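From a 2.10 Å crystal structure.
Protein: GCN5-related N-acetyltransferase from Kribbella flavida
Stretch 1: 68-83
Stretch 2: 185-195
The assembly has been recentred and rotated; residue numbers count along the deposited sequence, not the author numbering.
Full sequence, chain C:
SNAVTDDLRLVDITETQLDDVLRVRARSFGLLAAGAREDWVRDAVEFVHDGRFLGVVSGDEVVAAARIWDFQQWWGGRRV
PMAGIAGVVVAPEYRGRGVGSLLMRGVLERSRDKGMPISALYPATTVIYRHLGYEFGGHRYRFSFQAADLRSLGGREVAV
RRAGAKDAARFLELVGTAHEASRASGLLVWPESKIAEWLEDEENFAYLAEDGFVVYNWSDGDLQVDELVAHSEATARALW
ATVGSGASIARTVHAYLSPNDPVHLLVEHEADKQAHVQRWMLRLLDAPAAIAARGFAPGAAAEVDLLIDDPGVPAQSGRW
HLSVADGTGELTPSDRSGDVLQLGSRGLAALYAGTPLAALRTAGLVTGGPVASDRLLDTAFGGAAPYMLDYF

Stretch 1 (68-83) IWDFQQWWGGRRVPMA
Stretch 2, residues 185-195: SGLLVWPESKI

Three aromatic side chains meet edge to face in succession, and a leucine methyl closes the series over the last ring. The edge of Trp190 points at the face of Trp69 (six-membered ring centroids 5.2 Å apart, planes at 76°), and the edge of Phe71 points at the face of Trp190 (centroid of the Phe71 ring to that of the Trp190 six-membered ring 4.9 Å, planes at 79°). Leu188 then lays CD1 over a face of Phe71, 4.1 Å from the ring centroid and 22° off the normal. Near-perpendicular planes let ring hydrogens meet pi clouds. Trp69, Phe71 and Trp190 all take chi1 m, and although CA-to-CB of Trp190 points away from stretch 1, its long ring returns to bring CZ3 3.6 Å from Phe71 CE1.

The scaffold is a hairpin, strands 68-75 and 78-83 joined by a type I' turn from Trp75 to Arg78. Gly76 (phi/psi 54/40) and Gly77 (77/15) supply the positive phi the turn needs. Stretch 2 runs antiparallel to the first strand, with Gln72 opposite Val189 (CA to CA 4.9 Å) and Gln73 opposite Leu188 (CA to CA 4.8 Å). Val189 N donates to Gln72 O at 2.8 Å; the return bond, Gln72 N to Val189 O, is weak at 3.3 Å. Trp74 N donates to Leu187 O at 3.0 Å, and Gly186 N to Trp74 O at 2.7 Å, so backbone bonding continues beyond strand 188-189 with the register slipped by one: Trp74 bonds to two successive residues, and Trp75 CA ends 4.1 Å from Ser185 CA. Gly186 sits at phi/psi 103/-36, where a CB would jam against the preceding carbonyl oxygen.

Side chains finish the backbone's work near the turn. Ser185, chi1 m, accepts a hydrogen bond from the turn: Gly76 N donates to Ser185 OG at 2.7 Å. Gln73, extended with chi1 and chi2 both t, uses both ends of its amide: NE2 donates to Gly186 O at 2.8 Å, while OE1 accepts from Trp75 NE1 at 2.8 Å, tying the indole to the same strand.

Each bridged pair sets a glutamine beside an aliphatic side chain, on opposite faces of the sheet. With Gln73, Leu188 (m, t) occupies one, its CD2 3.4 Å from CE of selenomethionine Met82. Val189 (chi1 t) and Gln72 share the other, their CB atoms 3.6 Å apart; Val189 CG2 also reaches Trp74 CD1 at 3.7 Å, an apolar contact against an m rotamer with chi2 96°.

Pro191 stands at the N-cap position, right before the helix that begins at Glu192, whose Lys194 brings NZ 3.5 Å from CH2 at the edge of Trp69. Together the stretches bury 819 Å², both sides summed.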

# COMPACT_ATOMS: atom_id res chain seq x y z
N ILE C 68 21.32 27.83 17.52
CA ILE C 68 20.25 28.76 17.86
C ILE C 68 19.95 29.69 16.68
O ILE C 68 20.79 30.50 16.31
CB ILE C 68 20.69 29.63 19.05
CG1 ILE C 68 21.09 28.74 20.23
CG2 ILE C 68 19.59 30.60 19.48
CD1 ILE C 68 21.64 29.53 21.39
N TRP C 69 18.74 29.58 16.12
CA TRP C 69 18.30 30.56 15.12
C TRP C 69 17.92 31.86 15.81
O TRP C 69 17.23 31.83 16.84
CB TRP C 69 17.06 30.05 14.37
CG TRP C 69 17.32 28.99 13.35
CD1 TRP C 69 17.15 27.64 13.50
CD2 TRP C 69 17.76 29.19 12.00
NE1 TRP C 69 17.48 27.00 12.34
CE2 TRP C 69 17.85 27.93 11.40
CE3 TRP C 69 18.09 30.32 11.25
CZ2 TRP C 69 18.26 27.76 10.08
CZ3 TRP C 69 18.50 30.16 9.95
CH2 TRP C 69 18.58 28.89 9.37
N ASP C 70 18.34 32.98 15.24
CA ASP C 70 17.95 34.30 15.73
C ASP C 70 16.62 34.72 15.10
O ASP C 70 16.59 35.53 14.17
CB ASP C 70 19.04 35.34 15.43
CG ASP C 70 19.47 35.33 13.97
OD1 ASP C 70 19.39 34.25 13.33
OD2 ASP C 70 19.88 36.40 13.46
N PHE C 71 15.52 34.15 15.59
CA PHE C 71 14.21 34.44 15.02
C PHE C 71 13.56 35.61 15.74
O PHE C 71 14.06 36.08 16.76
CB PHE C 71 13.26 33.26 15.22
CG PHE C 71 13.54 32.08 14.34
CD1 PHE C 71 13.84 32.24 12.99
CD2 PHE C 71 13.45 30.79 14.86
CE1 PHE C 71 14.07 31.13 12.18
CE2 PHE C 71 13.67 29.67 14.06
CZ PHE C 71 13.99 29.84 12.71
N GLN C 72 12.43 36.06 15.20
CA GLN C 72 11.42 36.74 16.01
C GLN C 72 10.18 35.88 15.87
O GLN C 72 10.09 35.06 14.94
CB GLN C 72 11.16 38.17 15.52
CG GLN C 72 12.42 39.03 15.41
CD GLN C 72 12.13 40.50 15.51
OE1 GLN C 72 11.72 40.99 16.57
NE2 GLN C 72 12.34 41.23 14.42
N GLN C 73 9.24 36.02 16.80
CA GLN C 73 8.01 35.23 16.72
C GLN C 73 6.82 36.12 17.02
O GLN C 73 6.85 36.92 17.96
CB GLN C 73 8.05 34.02 17.66
CG GLN C 73 6.98 32.97 17.33
CD GLN C 73 6.98 31.80 18.30
OE1 GLN C 73 7.36 31.95 19.46
NE2 GLN C 73 6.55 30.64 17.83
N TRP C 74 5.78 36.00 16.21
CA TRP C 74 4.60 36.82 16.40
C TRP C 74 3.84 36.33 17.62
O TRP C 74 3.65 35.12 17.79
CB TRP C 74 3.70 36.73 15.17
CG TRP C 74 4.20 37.52 13.98
CD1 TRP C 74 4.95 37.05 12.93
CD2 TRP C 74 3.98 38.91 13.73
NE1 TRP C 74 5.20 38.07 12.05
CE2 TRP C 74 4.62 39.23 12.51
CE3 TRP C 74 3.31 39.92 14.42
CZ2 TRP C 74 4.60 40.51 11.97
CZ3 TRP C 74 3.28 41.20 13.88
CH2 TRP C 74 3.93 41.48 12.66
N TRP C 75 3.44 37.26 18.49
CA TRP C 75 2.53 36.92 19.58
C TRP C 75 1.52 38.03 19.78
O TRP C 75 1.89 39.18 20.11
CB TRP C 75 3.30 36.62 20.88
CG TRP C 75 3.96 35.26 20.84
CD1 TRP C 75 5.29 35.00 20.65
CD2 TRP C 75 3.31 33.98 20.97
NE1 TRP C 75 5.51 33.64 20.67
CE2 TRP C 75 4.31 32.99 20.86
CE3 TRP C 75 1.99 33.58 21.18
CZ2 TRP C 75 4.03 31.62 20.95
CZ3 TRP C 75 1.70 32.22 21.26
CH2 TRP C 75 2.72 31.26 21.15
N GLY C 76 0.25 37.70 19.53
CA GLY C 76 -0.82 38.69 19.55
C GLY C 76 -0.54 39.87 18.66
O GLY C 76 -0.82 41.02 19.02
N GLY C 77 0.02 39.61 17.48
CA GLY C 77 0.25 40.69 16.53
C GLY C 77 1.44 41.60 16.82
O GLY C 77 1.56 42.67 16.24
N ARG C 78 2.33 41.17 17.72
CA ARG C 78 3.61 41.86 17.90
C ARG C 78 4.80 40.89 17.76
O ARG C 78 4.66 39.69 18.02
CB ARG C 78 3.66 42.60 19.24
CG ARG C 78 2.63 43.73 19.37
CD ARG C 78 3.20 44.94 20.10
NE ARG C 78 3.34 44.71 21.54
CZ ARG C 78 4.34 45.18 22.29
NH1 ARG C 78 5.31 45.90 21.75
NH2 ARG C 78 4.37 44.91 23.58
N ARG C 79 5.95 41.40 17.35
CA ARG C 79 7.14 40.56 17.15
C ARG C 79 7.95 40.42 18.43
O ARG C 79 8.30 41.41 19.05
CB ARG C 79 8.05 41.14 16.06
CG ARG C 79 7.41 41.27 14.67
CD ARG C 79 8.36 42.03 13.76
NE ARG C 79 7.77 42.36 12.47
CZ ARG C 79 6.96 43.39 12.26
NH1 ARG C 79 6.62 44.19 13.27
NH2 ARG C 79 6.47 43.61 11.05
N VAL C 80 8.25 39.19 18.81
CA VAL C 80 9.02 38.93 20.03
C VAL C 80 10.29 38.19 19.64
O VAL C 80 10.22 37.15 18.97
CB VAL C 80 8.21 38.07 21.02
CG1 VAL C 80 8.93 37.96 22.37
CG2 VAL C 80 6.78 38.62 21.19
N PRO C 81 11.47 38.71 20.06
CA PRO C 81 12.73 38.02 19.74
C PRO C 81 12.69 36.59 20.30
O PRO C 81 12.16 36.39 21.40
CB PRO C 81 13.79 38.85 20.46
CG PRO C 81 13.16 40.26 20.59
CD PRO C 81 11.68 39.95 20.83
N MSE C 82 13.19 35.62 19.54
CA MSE C 82 12.97 34.24 19.91
C MSE C 82 14.16 33.36 19.56
O MSE C 82 14.73 33.50 18.47
CB MSE C 82 11.71 33.71 19.23
CG MSE C 82 11.30 32.32 19.71
SE MSE C 82 11.97 30.94 18.49
CE MSE C 82 10.45 31.01 17.27
N ALA C 83 14.55 32.47 20.46
CA ALA C 83 15.67 31.57 20.20
C ALA C 83 15.15 30.24 19.66
O ALA C 83 14.64 29.42 20.42
CB ALA C 83 16.47 31.34 21.47
N SER C 185 -0.40 34.86 16.08
CA SER C 185 0.56 34.34 17.05
C SER C 185 1.22 33.09 16.51
O SER C 185 0.59 32.31 15.78
CB SER C 185 -0.15 34.00 18.37
OG SER C 185 -0.53 35.17 19.07
N GLY C 186 2.48 32.89 16.87
CA GLY C 186 3.16 31.64 16.57
C GLY C 186 4.11 31.75 15.40
O GLY C 186 5.17 31.12 15.40
N LEU C 187 3.75 32.55 14.40
CA LEU C 187 4.51 32.61 13.15
C LEU C 187 5.96 33.10 13.29
O LEU C 187 6.24 34.01 14.08
CB LEU C 187 3.75 33.48 12.14
CG LEU C 187 2.45 32.78 11.74
CD1 LEU C 187 1.23 33.65 11.99
CD2 LEU C 187 2.53 32.34 10.29
N LEU C 188 6.87 32.50 12.53
CA LEU C 188 8.27 32.92 12.52
C LEU C 188 8.48 34.21 11.73
O LEU C 188 7.82 34.43 10.71
CB LEU C 188 9.17 31.84 11.92
CG LEU C 188 9.28 30.47 12.59
CD1 LEU C 188 10.29 29.60 11.85
CD2 LEU C 188 9.69 30.64 14.02
N VAL C 189 9.41 35.04 12.19
CA VAL C 189 9.93 36.15 11.40
C VAL C 189 11.37 35.80 11.02
O VAL C 189 12.21 35.59 11.90
CB VAL C 189 9.97 37.45 12.21
CG1 VAL C 189 10.59 38.57 11.37
CG2 VAL C 189 8.59 37.82 12.69
N TRP C 190 11.65 35.70 9.72
CA TRP C 190 12.99 35.41 9.25
C TRP C 190 13.71 36.70 8.89
O TRP C 190 13.08 37.68 8.51
CB TRP C 190 12.94 34.52 8.00
CG TRP C 190 12.44 33.13 8.22
CD1 TRP C 190 11.14 32.71 8.23
CD2 TRP C 190 13.24 31.96 8.44
NE1 TRP C 190 11.09 31.35 8.46
CE2 TRP C 190 12.37 30.87 8.58
CE3 TRP C 190 14.62 31.74 8.53
CZ2 TRP C 190 12.83 29.57 8.82
CZ3 TRP C 190 15.07 30.45 8.77
CH2 TRP C 190 14.19 29.39 8.91
N PRO C 191 15.05 36.69 8.98
CA PRO C 191 15.83 37.82 8.45
C PRO C 191 15.51 38.07 6.97
O PRO C 191 15.21 37.11 6.26
CB PRO C 191 17.28 37.34 8.58
CG PRO C 191 17.24 36.29 9.67
CD PRO C 191 15.90 35.62 9.54
N GLU C 192 15.56 39.32 6.53
CA GLU C 192 15.31 39.66 5.13
C GLU C 192 16.25 38.90 4.19
O GLU C 192 15.84 38.50 3.09
CB GLU C 192 15.47 41.17 4.89
CG GLU C 192 15.39 41.59 3.42
CD GLU C 192 15.33 43.10 3.24
OE1 GLU C 192 15.90 43.60 2.24
OE2 GLU C 192 14.71 43.77 4.08
N SER C 193 17.49 38.70 4.63
CA SER C 193 18.49 37.97 3.86
C SER C 193 18.05 36.53 3.59
O SER C 193 18.18 36.03 2.46
CB SER C 193 19.84 37.96 4.60
OG SER C 193 19.83 37.03 5.68
N LYS C 194 17.54 35.87 4.62
CA LYS C 194 17.12 34.47 4.53
C LYS C 194 15.90 34.32 3.62
O LYS C 194 15.76 33.34 2.90
CB LYS C 194 16.83 33.92 5.92
CG LYS C 194 17.15 32.43 6.07
CD LYS C 194 18.63 32.20 6.35
CE LYS C 194 18.98 30.72 6.28
NZ LYS C 194 20.35 30.44 6.81
N ILE C 195 15.03 35.33 3.64
CA ILE C 195 13.87 35.34 2.76
C ILE C 195 14.29 35.52 1.31
O ILE C 195 13.74 34.88 0.42
CB ILE C 195 12.89 36.45 3.19
CG1 ILE C 195 12.14 35.99 4.44
CG2 ILE C 195 11.92 36.80 2.04
CD1 ILE C 195 11.54 37.10 5.22